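Polynucleotide 5'-triphosphatase (Acanthamoeba polyphaga mimivirus, PDB 3BGY) removes the terminal phosphate from the 5'-triphosphate end of mRNA, serving as the tunnel-type triphosphatase domain of a multifunctional viral capping enzyme. Local coordinates at residues F89-E92 with Q93-E96; I135-D138 with N139-I142; T13-S16 with E17-N21. All coordinates share one frame; numbering follows the deposited sequence. Where two conformers were deposited one is given.

Contact 1: residues F89-E92 with Q93-E96; sequences FNQE and QIGE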
# COMPACT_ATOMS: atom_id res chain seq x y z
N PHE A 89 4.02 -1.35 -13.47
CA PHE A 89 3.87 0.09 -13.72
C PHE A 89 3.87 0.48 -15.19
O PHE A 89 3.48 1.59 -15.55
CB PHE A 89 4.96 0.88 -12.98
CG PHE A 89 4.78 0.92 -11.49
CD1 PHE A 89 5.31 -0.12 -10.69
CD2 PHE A 89 4.12 1.99 -10.87
CE1 PHE A 89 5.17 -0.09 -9.29
CE2 PHE A 89 3.99 2.03 -9.45
CZ PHE A 89 4.51 1.00 -8.66
N ASN A 90 4.36 -0.42 -16.05
CA ASN A 90 4.40 -0.10 -17.48
C ASN A 90 3.01 -0.39 -18.09
O ASN A 90 2.56 -1.52 -18.07
CB ASN A 90 5.50 -0.92 -18.14
CG ASN A 90 5.61 -0.67 -19.62
OD1 ASN A 90 4.88 -1.27 -20.40
ND2 ASN A 90 6.48 0.24 -20.01
N GLN A 91 2.36 0.64 -18.64
CA GLN A 91 1.00 0.51 -19.21
C GLN A 91 0.84 -0.49 -20.34
O GLN A 91 -0.17 -1.19 -20.40
CB GLN A 91 0.41 1.88 -19.57
CG GLN A 91 0.56 2.97 -18.49
CD GLN A 91 -0.08 2.59 -17.16
OE1 GLN A 91 -1.30 2.37 -17.08
NE2 GLN A 91 0.75 2.47 -16.11
N GLU A 92 1.86 -0.61 -21.19
CA GLU A 92 1.84 -1.56 -22.29
C GLU A 92 1.91 -3.00 -21.73
O GLU A 92 1.17 -3.87 -22.18
CB GLU A 92 3.00 -1.28 -23.26
CG GLU A 92 2.99 -2.12 -24.54
CD GLU A 92 4.00 -1.67 -25.59
OE1 GLU A 92 4.84 -0.78 -25.32
OE2 GLU A 92 3.96 -2.22 -26.71
N GLN A 93 2.71 -3.18 -20.67
CA GLN A 93 2.89 -4.48 -20.01
C GLN A 93 1.60 -4.92 -19.28
O GLN A 93 1.26 -6.11 -19.29
CB GLN A 93 4.09 -4.43 -19.04
CG GLN A 93 4.39 -5.77 -18.36
CD GLN A 93 5.78 -5.86 -17.77
OE1 GLN A 93 6.40 -4.85 -17.43
NE2 GLN A 93 6.30 -7.08 -17.69
N ILE A 94 0.90 -3.95 -18.69
CA ILE A 94 -0.39 -4.19 -17.99
C ILE A 94 -1.40 -4.72 -19.01
O ILE A 94 -2.03 -5.76 -18.78
CB ILE A 94 -0.95 -2.88 -17.33
CG1 ILE A 94 -0.05 -2.41 -16.18
CG2 ILE A 94 -2.39 -3.11 -16.77
CD1 ILE A 94 -0.33 -0.99 -15.70
N GLY A 95 -1.47 -4.06 -20.16
CA GLY A 95 -2.37 -4.44 -21.24
C GLY A 95 -2.05 -5.80 -21.79
O GLY A 95 -2.96 -6.60 -22.05
N GLU A 96 -0.76 -6.09 -21.92
CA GLU A 96 -0.27 -7.38 -22.42
C GLU A 96 -0.59 -8.51 -21.46
O GLU A 96 -0.99 -9.59 -21.89
CB GLU A 96 1.23 -7.33 -22.69
CG GLU A 96 1.58 -6.64 -24.01
CD GLU A 96 3.04 -6.79 -24.36
OE1 GLU A 96 3.59 -7.91 -24.25
OE2 GLU A 96 3.65 -5.78 -24.78
O HOH W 1 5.40 -3.13 -15.67

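Contact 2: residues I135-D138 with N139-I142; sequences IGID and NWAI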
# COMPACT_ATOMS: atom_id res chain seq x y z
N ILE A 135 -3.42 -1.66 15.25
CA ILE A 135 -4.32 -1.19 16.29
C ILE A 135 -5.34 -0.18 15.77
O ILE A 135 -5.06 0.61 14.87
CB ILE A 135 -3.60 -0.61 17.55
CG1 ILE A 135 -2.67 0.54 17.19
CG2 ILE A 135 -2.86 -1.72 18.32
CD1 ILE A 135 -2.25 1.35 18.39
N GLY A 136 -6.55 -0.28 16.32
CA GLY A 136 -7.62 0.63 15.97
C GLY A 136 -7.53 1.72 17.02
O GLY A 136 -6.91 1.53 18.07
N ILE A 137 -8.05 2.90 16.70
CA ILE A 137 -7.99 4.03 17.61
C ILE A 137 -9.39 4.33 18.09
O ILE A 137 -10.31 4.42 17.28
CB ILE A 137 -7.36 5.27 16.90
CG1 ILE A 137 -5.91 4.95 16.48
CG2 ILE A 137 -7.45 6.54 17.75
CD1 ILE A 137 -4.96 4.58 17.63
N ASP A 138 -9.56 4.51 19.40
CA ASP A 138 -10.87 4.81 19.97
C ASP A 138 -11.38 6.18 19.49
O ASP A 138 -10.68 7.20 19.60
CB ASP A 138 -10.85 4.79 21.51
CG ASP A 138 -10.47 3.43 22.09
OD1 ASP A 138 -10.61 2.38 21.42
OD2 ASP A 138 -10.03 3.41 23.26
N ASN A 139 -12.60 6.18 18.94
CA ASN A 139 -13.30 7.37 18.45
C ASN A 139 -12.76 8.17 17.25
O ASN A 139 -13.25 9.27 16.95
CB ASN A 139 -13.64 8.32 19.63
CG ASN A 139 -14.42 7.61 20.75
OD1 ASN A 139 -13.97 7.55 21.90
ND2 ASN A 139 -15.57 7.04 20.40
N TRP A 140 -11.72 7.66 16.60
CA TRP A 140 -11.15 8.29 15.40
C TRP A 140 -11.10 7.20 14.35
O TRP A 140 -10.66 6.08 14.62
CB TRP A 140 -9.75 8.86 15.64
CG TRP A 140 -9.75 9.99 16.61
CD1 TRP A 140 -9.72 9.89 17.98
CD2 TRP A 140 -9.77 11.38 16.32
NE1 TRP A 140 -9.71 11.12 18.55
CE2 TRP A 140 -9.74 12.07 17.56
CE3 TRP A 140 -9.80 12.13 15.13
CZ2 TRP A 140 -9.74 13.48 17.66
CZ3 TRP A 140 -9.79 13.55 15.21
CH2 TRP A 140 -9.76 14.20 16.48
N ALA A 141 -11.54 7.53 13.14
CA ALA A 141 -11.61 6.55 12.06
C ALA A 141 -10.28 6.25 11.36
O ALA A 141 -10.10 6.52 10.15
CB ALA A 141 -12.69 6.99 11.06
N ILE A 142 -9.33 5.72 12.13
CA ILE A 142 -8.01 5.34 11.62
C ILE A 142 -7.48 4.11 12.26
O ILE A 142 -7.93 3.71 13.35
CB ILE A 142 -6.89 6.42 11.89
CG1 ILE A 142 -6.92 6.92 13.34
CG2 ILE A 142 -6.97 7.51 10.91
CD1 ILE A 142 -5.71 7.74 13.74
O HOH W 2 -10.07 2.50 14.55

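Contact 3: residues T13-S16 with E17-N21; sequences TIFS and ENEYN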
# COMPACT_ATOMS: atom_id res chain seq x y z
N THR A 13 -6.46 15.92 21.42
CA THR A 13 -5.55 14.78 21.30
C THR A 13 -6.31 13.64 20.63
O THR A 13 -7.51 13.47 20.84
CB THR A 13 -5.01 14.28 22.68
OG1 THR A 13 -6.10 13.93 23.55
CG2 THR A 13 -4.14 15.33 23.35
N ILE A 14 -5.59 12.88 19.82
CA ILE A 14 -6.15 11.74 19.09
C ILE A 14 -5.99 10.44 19.86
O ILE A 14 -6.93 9.65 19.94
CB ILE A 14 -5.48 11.57 17.68
CG1 ILE A 14 -5.82 12.78 16.80
CG2 ILE A 14 -5.96 10.28 16.95
CD1 ILE A 14 -5.11 12.78 15.46
N PHE A 15 -4.82 10.25 20.46
CA PHE A 15 -4.51 9.01 21.16
C PHE A 15 -4.78 9.04 22.65
O PHE A 15 -4.49 10.02 23.33
CB PHE A 15 -3.03 8.63 20.96
CG PHE A 15 -2.58 8.62 19.52
CD1 PHE A 15 -3.33 7.93 18.55
CD2 PHE A 15 -1.42 9.31 19.14
CE1 PHE A 15 -2.92 7.94 17.19
CE2 PHE A 15 -1.00 9.32 17.79
CZ PHE A 15 -1.76 8.63 16.83
N SER A 16 -5.27 7.90 23.16
CA SER A 16 -5.47 7.72 24.59
C SER A 16 -4.06 7.45 25.14
O SER A 16 -3.12 7.19 24.37
CB SER A 16 -6.33 6.49 24.85
OG SER A 16 -5.67 5.32 24.40
N GLU A 17 -3.90 7.44 26.47
CA GLU A 17 -2.59 7.18 27.06
C GLU A 17 -2.04 5.80 26.65
O GLU A 17 -0.86 5.69 26.27
CB GLU A 17 -2.65 7.31 28.59
CG GLU A 17 -1.30 7.04 29.26
CD GLU A 17 -1.35 7.11 30.77
OE1 GLU A 17 -2.46 7.19 31.34
OE2 GLU A 17 -0.27 7.12 31.38
N ASN A 18 -2.91 4.78 26.63
CA ASN A 18 -2.44 3.46 26.25
C ASN A 18 -2.08 3.37 24.77
O ASN A 18 -1.09 2.73 24.43
CB ASN A 18 -3.44 2.36 26.59
CG ASN A 18 -2.83 0.98 26.43
OD1 ASN A 18 -1.75 0.69 26.97
ND2 ASN A 18 -3.49 0.13 25.65
N GLU A 19 -2.89 4.00 23.91
CA GLU A 19 -2.61 4.00 22.47
C GLU A 19 -1.30 4.72 22.22
O GLU A 19 -0.45 4.22 21.48
CB GLU A 19 -3.72 4.71 21.72
CG GLU A 19 -4.98 3.87 21.57
CD GLU A 19 -6.21 4.68 21.23
OE1 GLU A 19 -6.17 5.93 21.19
OE2 GLU A 19 -7.25 4.03 21.00
N TYR A 20 -1.11 5.86 22.89
CA TYR A 20 0.14 6.63 22.78
C TYR A 20 1.36 5.73 23.10
O TYR A 20 2.31 5.65 22.32
CB TYR A 20 0.09 7.82 23.76
CG TYR A 20 1.27 8.79 23.72
CD1 TYR A 20 2.49 8.49 24.38
CD2 TYR A 20 1.12 10.06 23.14
CE1 TYR A 20 3.54 9.45 24.45
CE2 TYR A 20 2.14 11.01 23.21
CZ TYR A 20 3.35 10.69 23.88
OH TYR A 20 4.35 11.61 23.95
N ASN A 21 1.33 5.06 24.25
CA ASN A 21 2.46 4.20 24.63
C ASN A 21 2.72 3.01 23.70
O ASN A 21 3.87 2.67 23.40
CB ASN A 21 2.28 3.75 26.09
CG ASN A 21 2.42 4.92 27.06
OD1 ASN A 21 3.06 5.92 26.74
ND2 ASN A 21 1.86 4.78 28.27
O HOH W 3 -8.32 7.64 21.16

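Contact 1: residues F89-E92 with Q93-E96
With its CG turned to the far side of CA from the main-chain nitrogen (chi1 179°), N90 reaches forward along the chain, while Q93 swings out in the same sense (chi1 -177°) and the two side chains cross nearly at right angles. The result is an N-cap at the start of helix 91-101: N90 OD1 accepts from Q93 N at 2.9 Å, with the donor in the carbonyl plane. The main chain continues the helical pattern from the cap, I94 N donating to N90 O at 3.0 Å and, two residues on, E96 N to E92 O at 3.0 Å. Water 1 links the cap to the side chain of Q93. It accepts from N90 N and donates to Q93 OE1 at 2.7 Å.

On another side of the turn the bent chain of Q91 runs beside I94, its NE2 lying 3.6 Å from I94 CD1. That amide also donates back to F89 O, from above the carbonyl plane, and to N70 O on strand 66-77, which ties the helix start to the barrel. At the exposed side E92 and E96 extend in the same direction, their carboxylates steeply inclined to each other and E92 OE2 4.1 Å from E96 OE2.

Contact 2: residues I135-D138 with N139-I142
I142 O is approached by two donors: water 2, which donates to it at 2.7 Å, and I137 N, whose direct bond is long and weak at 3.4 Å. The same water accepts from I137 N at 3.0 Å, so carbonyl, amide and water together close the base of the beta-hairpin connection between the antiparallel strands 122-136 and 142-152. The reversal itself is a type II beta turn from I137 to W140. N139 sits at its third position with a positive phi of 66°, the left-handed backbone region that this turn type requires there. A second, tighter bend follows: A141 is the centre of an inverse gamma turn, with I142 N donating to W140 O at 2.8 Å.

I137 fills the inside of the bend with both of its branches. CG1 meets I142 CG1 at 3.8 Å, whereas CG2 lies 3.9 Å from W140 CB and comes to the indole obliquely. The I142 contact depends on its first torsion (chi1 47°), which wedges CG1 between the backbone N and the carbonyl carbon and turns it to I137. Beyond this pair, I142 packs on V40 and F42 of strand 36-42 and on L228 of helix 221-235.

The indole of W140 meets F232 of that C-terminal helix, the two ring planes at about 60°, and it also touches I12 and I14 near the N-terminus. D138 and N139, at the turn's apex, are exposed. Even there the backbone touches the ring: D138 O lies at the indole edge, near its plane, 3.3 Å from W140 CD1.

Contact 3: residues T13-S16 with E17-N21
S16 and E19 lock together in a reciprocal capping box at the start of helix 17-32, and this is the tight part of the contact. S16 OG accepts from E19 N at 3.1 Å, its chi1 of 63° aiming the oxygen at the first helical turn. In return S16 N donates to E19 OE1 at 2.9 Å, almost straight at 170° but reaching the carboxylate from above its plane, 37° out of it. Y20 N closes the turn on S16 O at 2.8 Å. F15 and Y20, just before the cap and at the fourth helical position, meet through CB atoms 4.3 Å apart, the placement of a hydrophobic staple; E19 OE1 lies at the edge of the F15 ring. Water 3 is 2.7 Å from both I14 O and E19 OE1.

The opposite character belongs to E17 and N18, which are exposed: E17 runs out extended, and N18 turns its ND2 along the helix to E22 OE2.

The side facing the rest of the fold joins three elements. E19 OE2 accepts from D138 N in the hairpin loop after strand 122-136. Helix 221-235 receives the approach to the cap, E225 OE2 accepting from both I14 N and F15 N and N222 ND2 bonding Y20 OH, while F15 packs on I144 of strand 142-152.

How the contacts relate
Contacts 2 and 3 form one packed region, with centres 10 Å apart. D138 N lies 2.8 Å from E19 OE2, a probable hydrogen bond, and I137 CD1 is 3.8 Å from F15 CD1; the carboxylate of E19, which completes the capping box by accepting from S16 N, thus probably also holds the hairpin of contact 2. Contact 1 is remote from both and across the chain's centre, its own centre 38 Å from that of contact 2 and 44 Å from that of contact 3. Between them runs the closed eight-stranded antiparallel barrel, whose interior forms the catalytic tunnel in tunnel triphosphatases. All three contacts are centred 19 to 25 Å from the chain's centre, consistent with positions at the barrel's periphery.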